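Local coordinates for ralf, proline/betaine transporter (PDB 4D7Q), which probably acts as a guanine nucleotide exchange factor, built here as a chimera of a Legionella Sec7 domain and a Rickettsia capping domain, at residues 70-75 against 303-308; 112-117 against 253-258; 166-171 against 188-193; 131-136 against 174-179. The protein carries 2 engineered substitutions. All coordinates share one frame; numbering follows the deposited sequence.

Contact 1. Residues 70-75 against 303-308; sequences SPEAEN and PLREEG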
loop_
_atom_site.group_PDB
_atom_site.type_symbol
_atom_site.label_atom_id
_atom_site.label_comp_id
_atom_site.label_asym_id
_atom_site.label_seq_id
_atom_site.Cartn_x
_atom_site.Cartn_y
_atom_site.Cartn_z
ATOM N N SER A 70 1.399 6.785 2.076
ATOM C CA SER A 70 0.631 6.996 3.302
ATOM C C SER A 70 -0.492 8.041 3.136
ATOM O O SER A 70 -0.462 8.804 2.165
ATOM C CB SER A 70 1.554 7.302 4.480
ATOM O OG SER A 70 2.200 6.114 4.892
ATOM N N PRO A 71 -1.519 8.026 4.024
ATOM C CA PRO A 71 -2.702 8.891 3.811
ATOM C C PRO A 71 -2.650 10.362 4.194
ATOM O O PRO A 71 -3.526 11.105 3.755
ATOM C CB PRO A 71 -3.781 8.201 4.633
ATOM C CG PRO A 71 -3.049 7.524 5.726
ATOM C CD PRO A 71 -1.738 7.098 5.161
ATOM N N GLU A 72 -1.723 10.775 5.059
ATOM C CA GLU A 72 -1.696 12.176 5.523
ATOM C C GLU A 72 -1.292 13.177 4.467
ATOM O O GLU A 72 -0.597 12.817 3.512
ATOM C CB GLU A 72 -0.929 12.312 6.825
ATOM C CG GLU A 72 -1.613 11.463 7.890
ATOM C CD GLU A 72 -0.918 11.298 9.218
ATOM O OE1 GLU A 72 -0.088 12.164 9.580
ATOM O OE2 GLU A 72 -1.233 10.307 9.914
ATOM N N ALA A 73 -1.790 14.418 4.608
ATOM C CA ALA A 73 -1.595 15.541 3.697
ATOM C C ALA A 73 -0.153 15.679 3.218
ATOM O O ALA A 73 0.084 15.721 2.014
ATOM C CB ALA A 73 -2.091 16.846 4.353
ATOM N N GLU A 74 0.813 15.679 4.152
ATOM C CA GLU A 74 2.240 15.773 3.857
ATOM C C GLU A 74 2.696 14.652 2.910
ATOM O O GLU A 74 3.308 14.954 1.894
ATOM C CB GLU A 74 3.044 15.725 5.159
ATOM C CG GLU A 74 4.552 15.806 4.994
ATOM C CD GLU A 74 5.261 15.661 6.327
ATOM O OE1 GLU A 74 5.172 16.610 7.138
ATOM O OE2 GLU A 74 5.814 14.571 6.603
ATOM N N ASN A 75 2.396 13.407 3.246
ATOM C CA ASN A 75 2.736 12.268 2.413
ATOM C C ASN A 75 2.211 12.410 0.983
ATOM O O ASN A 75 2.915 12.194 0.030
ATOM C CB ASN A 75 2.216 10.950 2.987
ATOM C CG ASN A 75 2.454 10.788 4.452
ATOM O OD1 ASN A 75 3.550 10.574 4.835
ATOM N ND2 ASN A 75 1.463 10.953 5.244
ATOM N N PRO A 303 -1.515 0.160 15.423
ATOM C CA PRO A 303 -2.059 1.218 16.297
ATOM C C PRO A 303 -2.453 2.394 15.384
ATOM O O PRO A 303 -1.721 2.724 14.445
ATOM C CB PRO A 303 -0.873 1.599 17.200
ATOM C CG PRO A 303 0.332 1.141 16.490
ATOM C CD PRO A 303 -0.048 0.021 15.573
ATOM N N LEU A 304 -3.622 2.971 15.606
ATOM C CA LEU A 304 -4.111 4.034 14.734
ATOM C C LEU A 304 -3.549 5.443 14.998
ATOM O O LEU A 304 -3.647 5.976 16.108
ATOM C CB LEU A 304 -5.650 4.026 14.732
ATOM C CG LEU A 304 -6.380 4.593 13.516
ATOM C CD1 LEU A 304 -6.042 3.825 12.224
ATOM C CD2 LEU A 304 -7.873 4.575 13.750
ATOM N N ARG A 305 -2.972 6.046 13.942
ATOM C CA ARG A 305 -2.501 7.433 13.962
ATOM C C ARG A 305 -3.768 8.288 13.870
ATOM O O ARG A 305 -4.669 7.966 13.084
ATOM C CB ARG A 305 -1.591 7.720 12.750
ATOM C CG ARG A 305 -0.109 7.506 13.018
ATOM C CD ARG A 305 0.749 7.949 11.836
ATOM N NE ARG A 305 0.685 9.399 11.614
ATOM C CZ ARG A 305 1.548 10.276 12.114
ATOM N NH1 ARG A 305 2.546 9.870 12.889
ATOM N NH2 ARG A 305 1.414 11.569 11.850
ATOM N N GLU A 306 -3.880 9.323 14.716
ATOM C CA GLU A 306 -5.080 10.182 14.710
ATOM C C GLU A 306 -4.708 11.656 14.683
ATOM O O GLU A 306 -3.743 12.051 15.347
ATOM C CB GLU A 306 -6.015 9.862 15.899
ATOM C CG GLU A 306 -6.696 8.505 15.797
ATOM C CD GLU A 306 -7.775 8.246 16.828
ATOM O OE1 GLU A 306 -7.441 7.741 17.924
ATOM O OE2 GLU A 306 -8.958 8.537 16.536
ATOM N N GLU A 307 -5.470 12.460 13.896
ATOM C CA GLU A 307 -5.288 13.915 13.714
ATOM C C GLU A 307 -3.819 14.330 13.407
ATOM O O GLU A 307 -3.290 15.258 14.031
ATOM N N GLY A 308 -3.173 13.590 12.491
ATOM C CA GLY A 308 -1.795 13.813 12.055
ATOM C C GLY A 308 -0.739 13.671 13.137
ATOM O O GLY A 308 0.392 14.140 12.974
HETATM O O HOH W 1 -3.782 10.942 11.070
#
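Glu-72 and Arg-305 form a two-pronged, side-on salt bridge between the two parts of this chimera. Glu-72 belongs to the Legionella Sec7 domain, at the N-cap position just before helix 73-84. Arg-305 belongs to the Rickettsia capping domain, in the loop after strand 297-303. Because the parts come from different proteins, the pairing belongs to the fusion and cannot be taken as a natural one.

The tight part is small. Arg-305 NE reaches Glu-72 OE2 at 2.7 Å, and the bond is almost straight, at 173°. That oxygen lies at the guanidinium edge, in its plane. Arg-305 NH2 reaches Glu-72 OE1 at 2.8 Å on the syn lone pair, with a more bent N-H angle of 150°. The planes of the two charged groups are 34° apart, so the pair is twisted rather than flat. The glutamate chain runs extended beyond CG. The arginine chain bends at chi3, which turns NE and NH2 toward the carboxylate. Arg-305 NH1 has a second acidic partner, Asp-338, which helps fix the guanidinium.

The other side is loose, at exposed Gly-308. Here Gly-308 CA lies 3.4 Å from Glu-72 OE1. A water fills in the remaining link: it donates to Glu-72 OE2 at 2.9 Å and accepts from Gly-308 N at 3.1 Å.

Contact 2. Residues 112-117 against 253-258; sequences KIDRLV and NPKTFL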
loop_
_atom_site.group_PDB
_atom_site.type_symbol
_atom_site.label_atom_id
_atom_site.label_comp_id
_atom_site.label_asym_id
_atom_site.label_seq_id
_atom_site.Cartn_x
_atom_site.Cartn_y
_atom_site.Cartn_z
ATOM N N LYS A 112 -2.508 1.807 0.294
ATOM C CA LYS A 112 -1.175 2.297 -0.043
ATOM C C LYS A 112 -0.865 2.038 -1.525
ATOM O O LYS A 112 -0.467 2.965 -2.235
ATOM C CB LYS A 112 -0.125 1.694 0.892
ATOM C CG LYS A 112 -0.243 2.233 2.312
ATOM C CD LYS A 112 0.862 1.775 3.220
ATOM C CE LYS A 112 0.711 2.461 4.560
ATOM N NZ LYS A 112 1.488 1.737 5.579
ATOM N N ILE A 113 -1.083 0.808 -2.019
ATOM C CA ILE A 113 -0.835 0.525 -3.460
ATOM C C ILE A 113 -1.780 1.377 -4.353
ATOM O O ILE A 113 -1.389 1.817 -5.438
ATOM C CB ILE A 113 -0.833 -1.011 -3.824
ATOM C CG1 ILE A 113 -0.098 -1.295 -5.174
ATOM C CG2 ILE A 113 -2.242 -1.609 -3.876
ATOM C CD1 ILE A 113 1.391 -1.359 -5.091
ATOM N N ASP A 114 -3.015 1.606 -3.867
ATOM C CA ASP A 114 -4.035 2.412 -4.517
ATOM C C ASP A 114 -3.534 3.860 -4.672
ATOM O O ASP A 114 -3.625 4.427 -5.759
ATOM C CB ASP A 114 -5.315 2.390 -3.685
ATOM C CG ASP A 114 -6.533 2.884 -4.422
ATOM O OD1 ASP A 114 -6.563 2.771 -5.649
ATOM O OD2 ASP A 114 -7.459 3.347 -3.770
ATOM N N ARG A 115 -2.965 4.448 -3.609
ATOM C CA ARG A 115 -2.430 5.814 -3.715
ATOM C C ARG A 115 -1.314 5.935 -4.770
ATOM O O ARG A 115 -1.260 6.927 -5.492
ATOM C CB ARG A 115 -1.992 6.337 -2.358
ATOM C CG ARG A 115 -3.194 6.716 -1.518
ATOM C CD ARG A 115 -2.796 7.251 -0.160
ATOM N NE ARG A 115 -3.915 7.051 0.741
ATOM C CZ ARG A 115 -3.986 6.083 1.637
ATOM N NH1 ARG A 115 -2.940 5.295 1.857
ATOM N NH2 ARG A 115 -5.077 5.934 2.368
ATOM N N LEU A 116 -0.463 4.912 -4.895
ATOM C CA LEU A 116 0.615 4.901 -5.889
ATOM C C LEU A 116 0.088 4.818 -7.320
ATOM O O LEU A 116 0.538 5.546 -8.178
ATOM C CB LEU A 116 1.593 3.753 -5.596
ATOM C CG LEU A 116 2.393 3.842 -4.279
ATOM C CD1 LEU A 116 3.405 2.736 -4.208
ATOM C CD2 LEU A 116 3.067 5.230 -4.079
ATOM N N VAL A 117 -0.874 3.945 -7.566
ATOM C CA VAL A 117 -1.483 3.777 -8.882
ATOM C C VAL A 117 -2.263 5.070 -9.253
ATOM O O VAL A 117 -2.127 5.550 -10.373
ATOM C CB VAL A 117 -2.330 2.476 -8.968
ATOM C CG1 VAL A 117 -2.963 2.305 -10.349
ATOM C CG2 VAL A 117 -1.493 1.238 -8.604
ATOM N N ASN A 253 -15.737 -0.099 4.823
ATOM C CA ASN A 253 -15.782 -0.849 3.575
ATOM C C ASN A 253 -14.876 -0.248 2.525
ATOM O O ASN A 253 -14.736 0.974 2.439
ATOM C CB ASN A 253 -17.222 -0.976 3.052
ATOM C CG ASN A 253 -18.064 -1.831 3.949
ATOM O OD1 ASN A 253 -17.908 -3.051 4.016
ATOM N ND2 ASN A 253 -18.927 -1.198 4.709
ATOM N N PRO A 254 -14.189 -1.087 1.739
ATOM C CA PRO A 254 -13.327 -0.526 0.689
ATOM C C PRO A 254 -14.154 -0.246 -0.564
ATOM O O PRO A 254 -15.278 -0.731 -0.678
ATOM C CB PRO A 254 -12.330 -1.661 0.445
ATOM C CG PRO A 254 -13.114 -2.912 0.723
ATOM C CD PRO A 254 -14.219 -2.566 1.691
ATOM N N LYS A 255 -13.565 0.434 -1.549
ATOM C CA LYS A 255 -14.206 0.596 -2.852
ATOM C C LYS A 255 -14.168 -0.800 -3.467
ATOM O O LYS A 255 -13.191 -1.518 -3.273
ATOM C CB LYS A 255 -13.426 1.574 -3.727
ATOM C CG LYS A 255 -13.475 2.999 -3.170
ATOM C CD LYS A 255 -12.343 3.866 -3.691
ATOM C CE LYS A 255 -10.993 3.427 -3.184
ATOM N NZ LYS A 255 -10.016 3.466 -4.283
ATOM N N THR A 256 -15.250 -1.214 -4.111
ATOM C CA THR A 256 -15.385 -2.560 -4.693
ATOM C C THR A 256 -14.311 -2.903 -5.696
ATOM O O THR A 256 -13.824 -4.037 -5.702
ATOM C CB THR A 256 -16.787 -2.745 -5.278
ATOM O OG1 THR A 256 -17.102 -1.561 -6.002
ATOM C CG2 THR A 256 -17.829 -2.967 -4.203
ATOM N N PHE A 257 -13.923 -1.922 -6.532
ATOM C CA PHE A 257 -12.871 -2.097 -7.536
ATOM C C PHE A 257 -11.564 -2.516 -6.814
ATOM O O PHE A 257 -11.025 -3.577 -7.102
ATOM C CB PHE A 257 -12.702 -0.802 -8.384
ATOM C CG PHE A 257 -11.613 -0.900 -9.437
ATOM C CD1 PHE A 257 -10.269 -0.766 -9.090
ATOM C CD2 PHE A 257 -11.926 -1.176 -10.763
ATOM C CE1 PHE A 257 -9.251 -0.926 -10.058
ATOM C CE2 PHE A 257 -10.909 -1.323 -11.727
ATOM C CZ PHE A 257 -9.579 -1.138 -11.374
ATOM N N LEU A 258 -11.102 -1.715 -5.843
ATOM C CA LEU A 258 -9.892 -1.997 -5.068
ATOM C C LEU A 258 -9.921 -3.383 -4.379
ATOM O O LEU A 258 -8.944 -4.100 -4.440
ATOM C CB LEU A 258 -9.624 -0.872 -4.049
ATOM C CG LEU A 258 -8.266 -0.944 -3.288
ATOM C CD1 LEU A 258 -7.091 -0.871 -4.240
ATOM C CD2 LEU A 258 -8.164 0.169 -2.285
#
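Asp-114 of helix 110-127 faces Lys-255 and Leu-258 of the capping domain. The helix belongs to the Legionella Sec7 part and begins at the last alanine of the LPGEA signature of Sec7 domains. The partners come from the Rickettsia part, so the interface is that of a fusion.

The side chains of Asp-114 and Lys-255 approach from opposite directions. The aspartate CG lies anti to its own backbone nitrogen (chi1 -165°), which carries the carboxylate out from the helix toward the capping domain. Lys-255 sits at the N-cap position before helix 256-262. Its chain bends at chi3 (-68°) and again at chi4, and this brings NZ round to Asp-114 OD2 at 2.6 Å, a salt bridge. NZ arrives on the syn side, 19° out of the carboxylate plane.

Leu-258 comes at the same aspartate with both methyls. Its CD2 is 3.6 Å from Asp-114 OD2, and its CD1 packs at 3.8 Å against Asp-114 CB. The buried carboxylate therefore has an ammonium group and an apolar branch as neighbours.

The aspartate has further polar partners. Asp-114 OD1 bonds to Tyr-139 OH of helix 135-152, and OD2 bonds to a diethylene glycol molecule, probably from the crystallisation liquor. Both carboxylate oxygens thus have polar partners despite burial, and the lysine probably offsets the charge of the acid where the two domains meet.

Contact 3. Residues 166-171 against 188-193; sequences YGLKRN and ELYSEI. Engineered in segment 166-171: Tyr-166 (natural residue Asp).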
loop_
_atom_site.group_PDB
_atom_site.type_symbol
_atom_site.label_atom_id
_atom_site.label_comp_id
_atom_site.label_asym_id
_atom_site.label_seq_id
_atom_site.Cartn_x
_atom_site.Cartn_y
_atom_site.Cartn_z
ATOM N N TYR A 166 -7.833 -10.280 -28.231
ATOM C CA TYR A 166 -9.285 -10.188 -28.380
ATOM C C TYR A 166 -9.959 -10.169 -27.018
ATOM O O TYR A 166 -10.915 -9.423 -26.823
ATOM C CB TYR A 166 -9.867 -11.355 -29.218
ATOM C CG TYR A 166 -11.366 -11.212 -29.414
ATOM C CD1 TYR A 166 -11.904 -10.088 -30.040
ATOM C CD2 TYR A 166 -12.251 -12.161 -28.909
ATOM C CE1 TYR A 166 -13.281 -9.935 -30.200
ATOM C CE2 TYR A 166 -13.632 -12.030 -29.082
ATOM C CZ TYR A 166 -14.140 -10.911 -29.729
ATOM O OH TYR A 166 -15.492 -10.730 -29.888
ATOM N N GLY A 167 -9.480 -11.027 -26.105
ATOM C CA GLY A 167 -10.013 -11.162 -24.759
ATOM C C GLY A 167 -9.843 -9.871 -23.999
ATOM O O GLY A 167 -10.746 -9.453 -23.271
ATOM N N LEU A 168 -8.701 -9.197 -24.223
ATOM C CA LEU A 168 -8.401 -7.924 -23.565
ATOM C C LEU A 168 -9.353 -6.827 -24.019
ATOM O O LEU A 168 -9.854 -6.089 -23.173
ATOM C CB LEU A 168 -6.927 -7.507 -23.753
ATOM C CG LEU A 168 -6.516 -6.188 -23.041
ATOM C CD1 LEU A 168 -6.625 -6.300 -21.500
ATOM C CD2 LEU A 168 -5.159 -5.688 -23.505
ATOM N N LYS A 169 -9.650 -6.775 -25.338
ATOM C CA LYS A 169 -10.592 -5.804 -25.925
ATOM C C LYS A 169 -11.996 -6.021 -25.364
ATOM O O LYS A 169 -12.648 -5.061 -24.958
ATOM C CB LYS A 169 -10.599 -5.921 -27.460
ATOM C CG LYS A 169 -9.324 -5.368 -28.121
ATOM C CD LYS A 169 -9.170 -5.965 -29.502
ATOM C CE LYS A 169 -8.150 -5.239 -30.330
ATOM N NZ LYS A 169 -8.076 -5.824 -31.694
ATOM N N ARG A 170 -12.439 -7.285 -25.289
ATOM C CA ARG A 170 -13.762 -7.626 -24.721
ATOM C C ARG A 170 -13.778 -7.247 -23.238
ATOM O O ARG A 170 -14.735 -6.679 -22.754
ATOM C CB ARG A 170 -14.045 -9.147 -24.865
ATOM C CG ARG A 170 -14.346 -9.618 -26.280
ATOM C CD ARG A 170 -15.712 -9.212 -26.770
ATOM N NE ARG A 170 -16.803 -9.946 -26.118
ATOM C CZ ARG A 170 -18.079 -9.839 -26.470
ATOM N NH1 ARG A 170 -18.435 -9.030 -27.459
ATOM N NH2 ARG A 170 -19.010 -10.529 -25.831
ATOM N N ASN A 171 -12.667 -7.495 -22.537
ATOM C CA ASN A 171 -12.536 -7.200 -21.109
ATOM C C ASN A 171 -12.621 -5.719 -20.729
ATOM O O ASN A 171 -13.036 -5.407 -19.609
ATOM C CB ASN A 171 -11.232 -7.813 -20.571
ATOM C CG ASN A 171 -11.195 -7.809 -19.069
ATOM O OD1 ASN A 171 -11.810 -8.644 -18.396
ATOM N ND2 ASN A 171 -10.587 -6.787 -18.532
ATOM N N GLU A 188 -1.297 -2.760 -29.005
ATOM C CA GLU A 188 0.014 -2.294 -28.607
ATOM C C GLU A 188 0.247 -2.466 -27.100
ATOM O O GLU A 188 1.285 -2.900 -26.685
ATOM C CB GLU A 188 0.228 -0.850 -29.041
ATOM C CG GLU A 188 0.376 -0.692 -30.543
ATOM C CD GLU A 188 0.189 0.729 -31.079
ATOM O OE1 GLU A 188 -0.222 1.655 -30.335
ATOM O OE2 GLU A 188 0.445 0.918 -32.289
ATOM N N LEU A 189 -0.752 -2.121 -26.315
ATOM C CA LEU A 189 -0.755 -2.369 -24.902
ATOM C C LEU A 189 -0.477 -3.835 -24.584
ATOM O O LEU A 189 0.420 -4.132 -23.867
ATOM C CB LEU A 189 -2.061 -1.923 -24.281
ATOM C CG LEU A 189 -2.042 -1.953 -22.762
ATOM C CD1 LEU A 189 -2.095 -0.586 -22.126
ATOM C CD2 LEU A 189 -3.157 -2.805 -22.254
ATOM N N TYR A 190 -1.252 -4.720 -25.182
ATOM C CA TYR A 190 -1.048 -6.142 -25.062
ATOM C C TYR A 190 0.348 -6.639 -25.486
ATOM O O TYR A 190 0.946 -7.379 -24.780
ATOM C CB TYR A 190 -2.135 -6.898 -25.796
ATOM C CG TYR A 190 -2.188 -8.358 -25.473
ATOM C CD1 TYR A 190 -1.366 -9.261 -26.107
ATOM C CD2 TYR A 190 -3.069 -8.830 -24.547
ATOM C CE1 TYR A 190 -1.408 -10.591 -25.800
ATOM C CE2 TYR A 190 -3.128 -10.160 -24.236
ATOM C CZ TYR A 190 -2.292 -11.034 -24.869
ATOM O OH TYR A 190 -2.353 -12.338 -24.575
ATOM N N SER A 191 0.821 -6.187 -26.637
ATOM C CA SER A 191 2.149 -6.519 -27.156
ATOM C C SER A 191 3.258 -6.161 -26.151
ATOM O O SER A 191 4.151 -6.964 -25.925
ATOM C CB SER A 191 2.391 -5.805 -28.489
ATOM O OG SER A 191 3.682 -6.134 -28.978
ATOM N N GLU A 192 3.168 -4.978 -25.514
ATOM C CA GLU A 192 4.161 -4.521 -24.532
ATOM C C GLU A 192 4.059 -5.272 -23.217
ATOM O O GLU A 192 5.085 -5.536 -22.589
ATOM C CB GLU A 192 4.012 -3.033 -24.280
ATOM C CG GLU A 192 4.327 -2.177 -25.486
ATOM C CD GLU A 192 4.219 -0.710 -25.149
ATOM O OE1 GLU A 192 4.968 -0.254 -24.261
ATOM O OE2 GLU A 192 3.335 -0.035 -25.715
ATOM N N ILE A 193 2.838 -5.624 -22.798
ATOM C CA ILE A 193 2.619 -6.434 -21.581
ATOM C C ILE A 193 3.284 -7.824 -21.788
ATOM O O ILE A 193 4.033 -8.306 -20.927
ATOM C CB ILE A 193 1.088 -6.553 -21.275
ATOM C CG1 ILE A 193 0.543 -5.233 -20.694
ATOM C CG2 ILE A 193 0.789 -7.712 -20.348
ATOM C CD1 ILE A 193 -1.047 -5.176 -20.590
#
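Leu-168 points one methyl, CD2, at the neighbouring pair Leu-189 and Tyr-190. This single branch makes both of the closest contacts. It meets Leu-189 CD2 at 3.7 Å, methyl against methyl, and the two leucine side chains run at about a right angle to each other. It meets Tyr-190 CD2 at 3.9 Å.

The approach to the tyrosine is at the ring edge. Leu-168 CD2 lies in the plane of the ring, beside its CD2 corner, and not over a face. The same methyl is 4.0 Å from Tyr-190 CB, so it follows the base of the side chain as well as the ring. The axes of these two side chains cross obliquely. In Leu-168, CG is anti to the backbone nitrogen (chi1 -178°), and this carries the branched end across toward helix 183-195.

The two helices, 165-171 and 183-195, both belong to the all-helical Sec7 domain, the Legionella part of the chain. The loop between them brings the second helix back against the first. Helix 135-152 borders the same packing: Tyr-190 touches its Leu-148, and Ile-193 touches Leu-152. Leu-189 also reaches helix 93-102, at Phe-93 and Val-94.

Tyr-190 is polar only at its far end. Its hydroxyl is hydrogen-bonded to the backbone O of Met-163, which ties the ring to the residues just before helix 165-171. The engineered Tyr-166 points away from helix 183-195.

Contact 4. Residues 131-136 against 174-179; sequences VVSNAD and GGNNGG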
loop_
_atom_site.group_PDB
_atom_site.type_symbol
_atom_site.label_atom_id
_atom_site.label_comp_id
_atom_site.label_asym_id
_atom_site.label_seq_id
_atom_site.Cartn_x
_atom_site.Cartn_y
_atom_site.Cartn_z
ATOM N N VAL A 131 -2.877 10.329 -25.032
ATOM C CA VAL A 131 -2.689 8.861 -24.995
ATOM C C VAL A 131 -3.873 8.182 -24.304
ATOM O O VAL A 131 -4.377 7.166 -24.783
ATOM C CB VAL A 131 -1.310 8.468 -24.382
ATOM C CG1 VAL A 131 -1.164 6.956 -24.203
ATOM C CG2 VAL A 131 -0.156 9.019 -25.221
ATOM N N VAL A 132 -4.295 8.737 -23.173
ATOM C CA VAL A 132 -5.440 8.249 -22.395
ATOM C C VAL A 132 -6.456 9.382 -22.239
ATOM O O VAL A 132 -6.047 10.528 -22.185
ATOM C CB VAL A 132 -5.031 7.610 -21.029
ATOM C CG1 VAL A 132 -4.375 6.235 -21.239
ATOM C CG2 VAL A 132 -4.114 8.538 -20.224
ATOM N N SER A 133 -7.754 9.056 -22.167
ATOM C CA SER A 133 -8.865 10.007 -22.075
ATOM C C SER A 133 -8.877 10.822 -20.805
ATOM O O SER A 133 -9.177 12.006 -20.866
ATOM C CB SER A 133 -10.208 9.308 -22.256
ATOM O OG SER A 133 -10.416 8.340 -21.245
ATOM N N ASN A 134 -8.536 10.201 -19.658
ATOM C CA ASN A 134 -8.501 10.840 -18.342
ATOM C C ASN A 134 -7.744 9.940 -17.353
ATOM O O ASN A 134 -7.410 8.818 -17.704
ATOM C CB ASN A 134 -9.938 11.191 -17.843
ATOM C CG ASN A 134 -10.889 10.030 -17.758
ATOM O OD1 ASN A 134 -10.641 9.029 -17.077
ATOM N ND2 ASN A 134 -12.042 10.171 -18.383
ATOM N N ALA A 135 -7.547 10.399 -16.114
ATOM C CA ALA A 135 -6.827 9.655 -15.088
ATOM C C ALA A 135 -7.561 8.384 -14.601
ATOM O O ALA A 135 -6.900 7.433 -14.194
ATOM C CB ALA A 135 -6.471 10.571 -13.920
ATOM N N ASP A 136 -8.914 8.367 -14.655
ATOM C CA ASP A 136 -9.720 7.204 -14.259
ATOM C C ASP A 136 -9.541 6.057 -15.226
ATOM O O ASP A 136 -9.440 4.907 -14.793
ATOM C CB ASP A 136 -11.209 7.568 -14.110
ATOM C CG ASP A 136 -11.495 8.561 -12.989
ATOM O OD1 ASP A 136 -10.873 8.438 -11.909
ATOM O OD2 ASP A 136 -12.341 9.462 -13.194
ATOM N N GLY A 174 -16.364 -0.406 -22.496
ATOM C CA GLY A 174 -17.004 0.577 -21.636
ATOM C C GLY A 174 -16.132 1.149 -20.533
ATOM O O GLY A 174 -16.623 1.925 -19.723
ATOM N N GLY A 175 -14.846 0.799 -20.521
ATOM C CA GLY A 175 -13.900 1.256 -19.498
ATOM C C GLY A 175 -13.143 2.530 -19.820
ATOM O O GLY A 175 -12.352 3.001 -18.991
ATOM N N ASN A 176 -13.357 3.084 -21.047
ATOM C CA ASN A 176 -12.694 4.300 -21.501
ATOM C C ASN A 176 -13.671 5.438 -21.471
ATOM O O ASN A 176 -14.315 5.720 -22.470
ATOM C CB ASN A 176 -12.088 4.135 -22.923
ATOM C CG ASN A 176 -11.259 5.301 -23.400
ATOM O OD1 ASN A 176 -10.659 6.046 -22.620
ATOM N ND2 ASN A 176 -11.191 5.481 -24.705
ATOM N N ASN A 177 -13.813 6.082 -20.312
ATOM C CA ASN A 177 -14.711 7.229 -20.157
ATOM C C ASN A 177 -16.172 6.838 -20.556
ATOM O O ASN A 177 -16.857 7.600 -21.225
ATOM C CB ASN A 177 -14.133 8.367 -21.025
ATOM C CG ASN A 177 -14.580 9.760 -20.742
ATOM O OD1 ASN A 177 -14.697 10.566 -21.664
ATOM N ND2 ASN A 177 -14.771 10.092 -19.479
ATOM N N GLY A 178 -16.585 5.607 -20.213
ATOM C CA GLY A 178 -17.902 5.084 -20.564
ATOM C C GLY A 178 -17.946 4.449 -21.939
ATOM O O GLY A 178 -18.964 3.872 -22.330
ATOM N N GLY A 179 -16.856 4.597 -22.682
ATOM C CA GLY A 179 -16.707 4.065 -24.029
ATOM C C GLY A 179 -15.587 3.053 -24.126
ATOM O O GLY A 179 -15.166 2.502 -23.114
HETATM O O HOH W 2 -7.928 6.256 -22.424
HETATM O O HOH W 3 -12.656 6.967 -17.591
#
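Ser-133 and Asn-177 bring the backbones closest, with their CA atoms 6.8 Å apart, where a type I' turn from Asn-176 to Gly-179 faces the chain entering helix 135-152. Ser-133 OG donates to Asn-176 OD1 at 2.7 Å, tilted 27° from the carbonyl plane. A water makes a second link. It accepts from Ser-133 N and donates to the same Asn-176 OD1, so that oxygen accepts two hydrogen bonds. Asn-176 ND2 is held separately, by the backbone O of Asp-180.

Asn-134 turns its amide back over its own backbone (chi1 57°), and OD1 caps Ala-137 N. That oxygen also accepts from a second water, which is weakly bonded to Asn-177 N. The nitrogens Asn-134 ND2 and Asn-177 ND2 lie 2.9 Å apart. Both are donors as modelled, so the orientation modelled for the Asn-177 amide is doubtful. The two amide planes are 78° apart.

Across the turn, Asn-176 and Gly-179 exchange two backbone bonds, and Gly-175 and Asn-176 form a classic beta bulge opposite Gly-179. The contact joins an asparagine N-cap to a glycine-rich turn between two helices of the Sec7 domain.

Overall arrangement
Contacts 1 and 2 join the Legionella Sec7 part to the Rickettsia capping part. Contacts 3 and 4 lie within Sec7. Both junction contacts rest on a salt bridge, but contact 1 is at the surface and uses water, while contact 2 is buried and adds a leucine. The two touch: Pro-71 packs on Arg-115. Contact 3 is also buried and purely apolar across its segments. Contact 4 is at the surface, polar and hydrated. Contacts 3 and 4 lie on the same side of the chain's centre, about 15 Å apart between centres. Helix 135-152 borders contacts 2 and 3 and begins in contact 4.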